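Side-chain contacts in transcriptional regulator, IclR family (Alicyclobacillus acidocaldarius subsp. acidocaldarius, PDB 5TJJ), which probably binds DNA and regulates transcription through a helix-turn-helix domain joined to a GAF-like C-terminal domain: residues A14-K19 and L38-T43; N84-H89 and A252-Q257. All coordinates share one frame; numbering follows the deposited sequence.

Interaction 1 (A14-K19 and L38-T43)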
# COMPACT_ATOMS: atom_id res chain seq x y z
N ALA A 14 12.89 12.10 4.74
CA ALA A 14 11.59 12.07 4.07
C ALA A 14 10.82 10.80 4.47
O ALA A 14 9.67 10.87 4.86
CB ALA A 14 11.76 12.15 2.55
N ALA A 15 11.50 9.65 4.42
CA ALA A 15 10.91 8.38 4.80
C ALA A 15 10.46 8.37 6.25
O ALA A 15 9.37 7.88 6.54
CB ALA A 15 11.88 7.25 4.54
N ARG A 16 11.30 8.88 7.16
CA ARG A 16 10.94 8.95 8.58
C ARG A 16 9.71 9.86 8.81
O ARG A 16 8.85 9.56 9.63
CB ARG A 16 12.12 9.44 9.45
CG ARG A 16 13.26 8.45 9.65
CD ARG A 16 14.37 9.10 10.49
NE ARG A 16 14.02 9.13 11.92
CZ ARG A 16 14.48 10.00 12.83
NH1 ARG A 16 15.32 10.97 12.50
NH2 ARG A 16 14.08 9.91 14.10
N VAL A 17 9.66 10.97 8.09
CA VAL A 17 8.53 11.89 8.16
C VAL A 17 7.25 11.17 7.77
O VAL A 17 6.25 11.26 8.48
CB VAL A 17 8.80 13.13 7.29
CG1 VAL A 17 7.52 13.92 6.99
CG2 VAL A 17 9.81 14.03 7.99
N LEU A 18 7.30 10.43 6.66
CA LEU A 18 6.10 9.76 6.18
C LEU A 18 5.68 8.62 7.07
O LEU A 18 4.48 8.40 7.29
CB LEU A 18 6.29 9.28 4.75
CG LEU A 18 6.51 10.39 3.73
CD1 LEU A 18 6.93 9.80 2.39
CD2 LEU A 18 5.25 11.23 3.57
N LYS A 19 6.65 7.90 7.61
CA LYS A 19 6.35 6.85 8.59
C LYS A 19 5.69 7.41 9.84
O LYS A 19 4.81 6.78 10.37
CB LYS A 19 7.58 6.03 8.96
CG LYS A 19 8.01 5.16 7.80
CD LYS A 19 9.35 4.46 7.98
CE LYS A 19 9.78 3.91 6.63
NZ LYS A 19 10.92 2.97 6.72
N LEU A 38 10.99 13.60 15.86
CA LEU A 38 12.10 12.99 15.14
C LEU A 38 13.47 13.36 15.72
O LEU A 38 14.45 12.68 15.43
CB LEU A 38 12.05 13.37 13.65
CG LEU A 38 10.78 13.01 12.92
CD1 LEU A 38 10.84 13.48 11.48
CD2 LEU A 38 10.52 11.51 13.00
N GLY A 39 13.55 14.44 16.50
CA GLY A 39 14.82 14.93 17.00
C GLY A 39 15.69 15.54 15.91
O GLY A 39 16.91 15.37 15.92
N VAL A 40 15.05 16.24 14.97
CA VAL A 40 15.74 16.91 13.88
C VAL A 40 15.46 18.41 13.96
O VAL A 40 14.43 18.84 14.47
CB VAL A 40 15.30 16.34 12.52
CG1 VAL A 40 15.84 17.16 11.34
CG2 VAL A 40 15.77 14.89 12.43
N ASN A 41 16.43 19.19 13.51
CA ASN A 41 16.31 20.63 13.40
C ASN A 41 15.07 21.02 12.55
O ASN A 41 14.89 20.48 11.46
CB ASN A 41 17.61 21.15 12.80
CG ASN A 41 17.48 22.51 12.20
OD1 ASN A 41 16.99 22.64 11.07
ND2 ASN A 41 17.91 23.52 12.92
N LYS A 42 14.24 21.94 13.07
CA LYS A 42 12.97 22.34 12.41
C LYS A 42 13.12 22.85 10.97
O LYS A 42 12.27 22.58 10.14
CB LYS A 42 12.22 23.41 13.22
CG LYS A 42 11.40 22.83 14.35
CD LYS A 42 10.92 23.91 15.33
CE LYS A 42 9.66 24.59 14.83
NZ LYS A 42 9.21 25.69 15.73
N THR A 43 14.16 23.63 10.70
CA THR A 43 14.42 24.10 9.35
C THR A 43 14.67 22.95 8.38
O THR A 43 14.06 22.90 7.34
CB THR A 43 15.61 25.08 9.33
OG1 THR A 43 15.27 26.22 10.11
CG2 THR A 43 15.96 25.53 7.90
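Arg16 reaches from helix 9-21 to the carbonyl of Leu38 and donates one hydrogen bond, NH2 to O at 3.1 Å. The N-H...O angle of 145° makes it moderately bent. On the acceptor side the donor lies in the carbonyl plane, on a lone pair, with a C=O...N angle of 120°; on the donor side the oxygen is tilted 21° out of the guanidinium plane. That tilt fits a group that also packs against carbon: Leu38 lies over one guanidinium face, with CB 4.0 Å from NH2 and CD2 3.9 Å above the plane, off-centre. At the other terminal nitrogen, Val40 CG2 approaches NH1 obliquely, at 3.9 Å. The chain gets there with CG anti to the carbonyl carbon, an extended chi2 and a bend at chi3, which turns the guanidinium toward the end of helix 31-38.

Beneath this polar layer, Val17 CG2 meets Leu38 CD1 at 3.7 Å, the two side chains crossing at about a right angle. Leu13 of helix 9-21 also touches both Leu38 and Val40, while Val17 packs on Leu49 and Leu52 of helix 42-54.

The acceptor is positioned by the helix end. Gly39, with its positive phi, is the C-prime residue of a Schellman motif that ends helix 31-38. Asn41 then N-caps helix 42-54, its OD1 accepting from Thr44 N. Helix 31-38, this turn and helix 42-54 correspond to the helix-turn-helix of the family, and helix 9-21 packs against the turn through Arg16, Val17 and Leu13. A cationic donor at a helix C-terminal carbonyl, where the dipole is negative, is probably favourable electrostatically; the Val17-Leu38 packing adds a purely apolar component to the same contact.

Interaction 2 (N84-H89 and A252-Q257); sequences NDVYAH and AWSGYQ
Trp253 packs against Val86 and His89 where the C-terminal end of helix 233-253 meets the first turn of helix 86-101, in the GAF-like C-terminal domain. Its CB lies 4.3 Å from Val86 CG2. From there CG, anti to the carbonyl carbon (chi1 -50°), carries the indole along His89. CE3 comes within 3.9 Å of His89 CB, and CZ3 within 3.6 Å of the same atom. CZ3 also lies 3.8 Å from the backbone O of His89. The imidazole turns its edge to the indole face, a T-shaped pair with the centroid of the six-membered ring 5.8 Å from that of His89 and the planes at 66°. On the pyrrole side, NE1 makes a weak hydrogen bond to Asp56 OD2 of the second subunit, whose Pro71 packs on both Trp253 and His89.

Both helix ends are capped. Asp85 OD1 accepts from Ala88 N in a nearly straight bond (174°), and Gly255 is the C-prime residue of a Schellman motif, with its N bonded to Ala252 O. Between these ends, Val86 CG2 touches the Trp253 carbonyl O at 3.4 Å.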
# COMPACT_ATOMS: atom_id res chain seq x y z
N ASN A 84 3.58 -6.91 -6.29
CA ASN A 84 3.91 -7.89 -5.27
C ASN A 84 3.25 -7.48 -3.97
O ASN A 84 3.61 -6.46 -3.39
CB ASN A 84 5.43 -7.93 -5.03
CG ASN A 84 6.18 -8.65 -6.14
OD1 ASN A 84 5.83 -9.75 -6.54
ND2 ASN A 84 7.23 -8.03 -6.62
N ASP A 85 2.31 -8.29 -3.49
CA ASP A 85 1.63 -7.93 -2.27
C ASP A 85 2.46 -8.36 -1.06
O ASP A 85 3.58 -8.88 -1.22
CB ASP A 85 0.16 -8.38 -2.30
CG ASP A 85 -0.04 -9.86 -2.09
OD1 ASP A 85 0.93 -10.65 -2.12
OD2 ASP A 85 -1.21 -10.23 -1.88
N VAL A 86 1.97 -8.09 0.15
CA VAL A 86 2.74 -8.34 1.37
C VAL A 86 3.14 -9.81 1.50
O VAL A 86 4.27 -10.13 1.84
CB VAL A 86 1.97 -7.86 2.63
CG1 VAL A 86 2.62 -8.34 3.91
CG2 VAL A 86 1.90 -6.34 2.62
N TYR A 87 2.23 -10.71 1.15
CA TYR A 87 2.47 -12.14 1.30
C TYR A 87 3.62 -12.54 0.34
O TYR A 87 4.55 -13.20 0.77
CB TYR A 87 1.17 -12.97 1.09
CG TYR A 87 0.08 -12.78 2.18
CD1 TYR A 87 -0.16 -11.54 2.82
CD2 TYR A 87 -0.74 -13.84 2.55
CE1 TYR A 87 -1.16 -11.39 3.78
CE2 TYR A 87 -1.74 -13.69 3.52
CZ TYR A 87 -1.94 -12.46 4.13
OH TYR A 87 -2.93 -12.32 5.08
N ALA A 88 3.59 -12.08 -0.91
CA ALA A 88 4.72 -12.24 -1.87
C ALA A 88 6.07 -11.76 -1.33
O ALA A 88 7.08 -12.46 -1.45
CB ALA A 88 4.41 -11.53 -3.19
N HIS A 89 6.09 -10.55 -0.76
CA HIS A 89 7.30 -10.02 -0.11
C HIS A 89 7.72 -10.83 1.08
O HIS A 89 8.93 -10.98 1.33
CB HIS A 89 7.11 -8.57 0.30
CG HIS A 89 7.12 -7.63 -0.85
ND1 HIS A 89 8.27 -7.28 -1.51
CD2 HIS A 89 6.11 -6.97 -1.48
CE1 HIS A 89 7.98 -6.46 -2.49
NE2 HIS A 89 6.68 -6.25 -2.49
N ALA A 252 6.38 -4.34 9.90
CA ALA A 252 6.24 -2.99 9.28
C ALA A 252 5.35 -3.02 7.99
O ALA A 252 4.51 -2.13 7.79
CB ALA A 252 7.61 -2.35 9.00
N TRP A 253 5.49 -4.05 7.15
CA TRP A 253 4.68 -4.14 5.90
C TRP A 253 3.20 -4.49 6.15
O TRP A 253 2.33 -4.24 5.31
CB TRP A 253 5.29 -5.13 4.92
CG TRP A 253 6.76 -4.90 4.69
CD1 TRP A 253 7.46 -3.74 4.87
CD2 TRP A 253 7.69 -5.86 4.23
NE1 TRP A 253 8.77 -3.93 4.56
CE2 TRP A 253 8.94 -5.23 4.17
CE3 TRP A 253 7.59 -7.21 3.88
CZ2 TRP A 253 10.09 -5.90 3.73
CZ3 TRP A 253 8.73 -7.88 3.45
CH2 TRP A 253 9.97 -7.21 3.39
N SER A 254 2.91 -5.06 7.32
CA SER A 254 1.55 -5.33 7.73
C SER A 254 0.98 -4.14 8.48
O SER A 254 -0.07 -4.28 9.07
CB SER A 254 1.49 -6.56 8.64
OG SER A 254 2.23 -7.64 8.13
N GLY A 255 1.68 -2.99 8.49
CA GLY A 255 1.20 -1.79 9.17
C GLY A 255 1.52 -1.64 10.64
O GLY A 255 1.06 -0.69 11.27
N TYR A 256 2.29 -2.55 11.23
CA TYR A 256 2.74 -2.39 12.64
C TYR A 256 3.63 -1.18 12.80
O TYR A 256 4.40 -0.91 11.91
CB TYR A 256 3.53 -3.60 13.08
CG TYR A 256 4.00 -3.63 14.51
CD1 TYR A 256 3.08 -3.59 15.57
CD2 TYR A 256 5.35 -3.72 14.81
CE1 TYR A 256 3.51 -3.63 16.90
CE2 TYR A 256 5.80 -3.78 16.15
CZ TYR A 256 4.87 -3.75 17.18
OH TYR A 256 5.28 -3.80 18.49
N GLN A 257 3.54 -0.49 13.94
CA GLN A 257 4.32 0.73 14.21
C GLN A 257 4.98 0.80 15.60
O GLN A 257 4.88 -0.12 16.40
CB GLN A 257 3.41 1.94 14.02
CG GLN A 257 3.06 2.19 12.55
CD GLN A 257 1.85 3.09 12.35
OE1 GLN A 257 0.95 3.15 13.20
NE2 GLN A 257 1.81 3.79 11.22

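In the fold
The two contacts lie in different domains and share no helix or strand. Their centres are about 23 Å apart, yet their nearest atoms are about 4 Å apart and do not touch. Interaction 1 belongs to the helix-turn-helix domain, about 25 Å from the centre of the chain, and grades from a buried valine to an exposed arginine. Interaction 2, about 8 Å from that centre, joins two helix ends of the GAF-like domain and includes a buried aromatic pair. A side chain-to-backbone hydrogen bond marks the first, whereas the second relies on ring and methyl packing. Lys19 forms a salt bridge with Glu55 of the second subunit, and Trp253 a weak bond with the next residue, Asp56 of the same subunit.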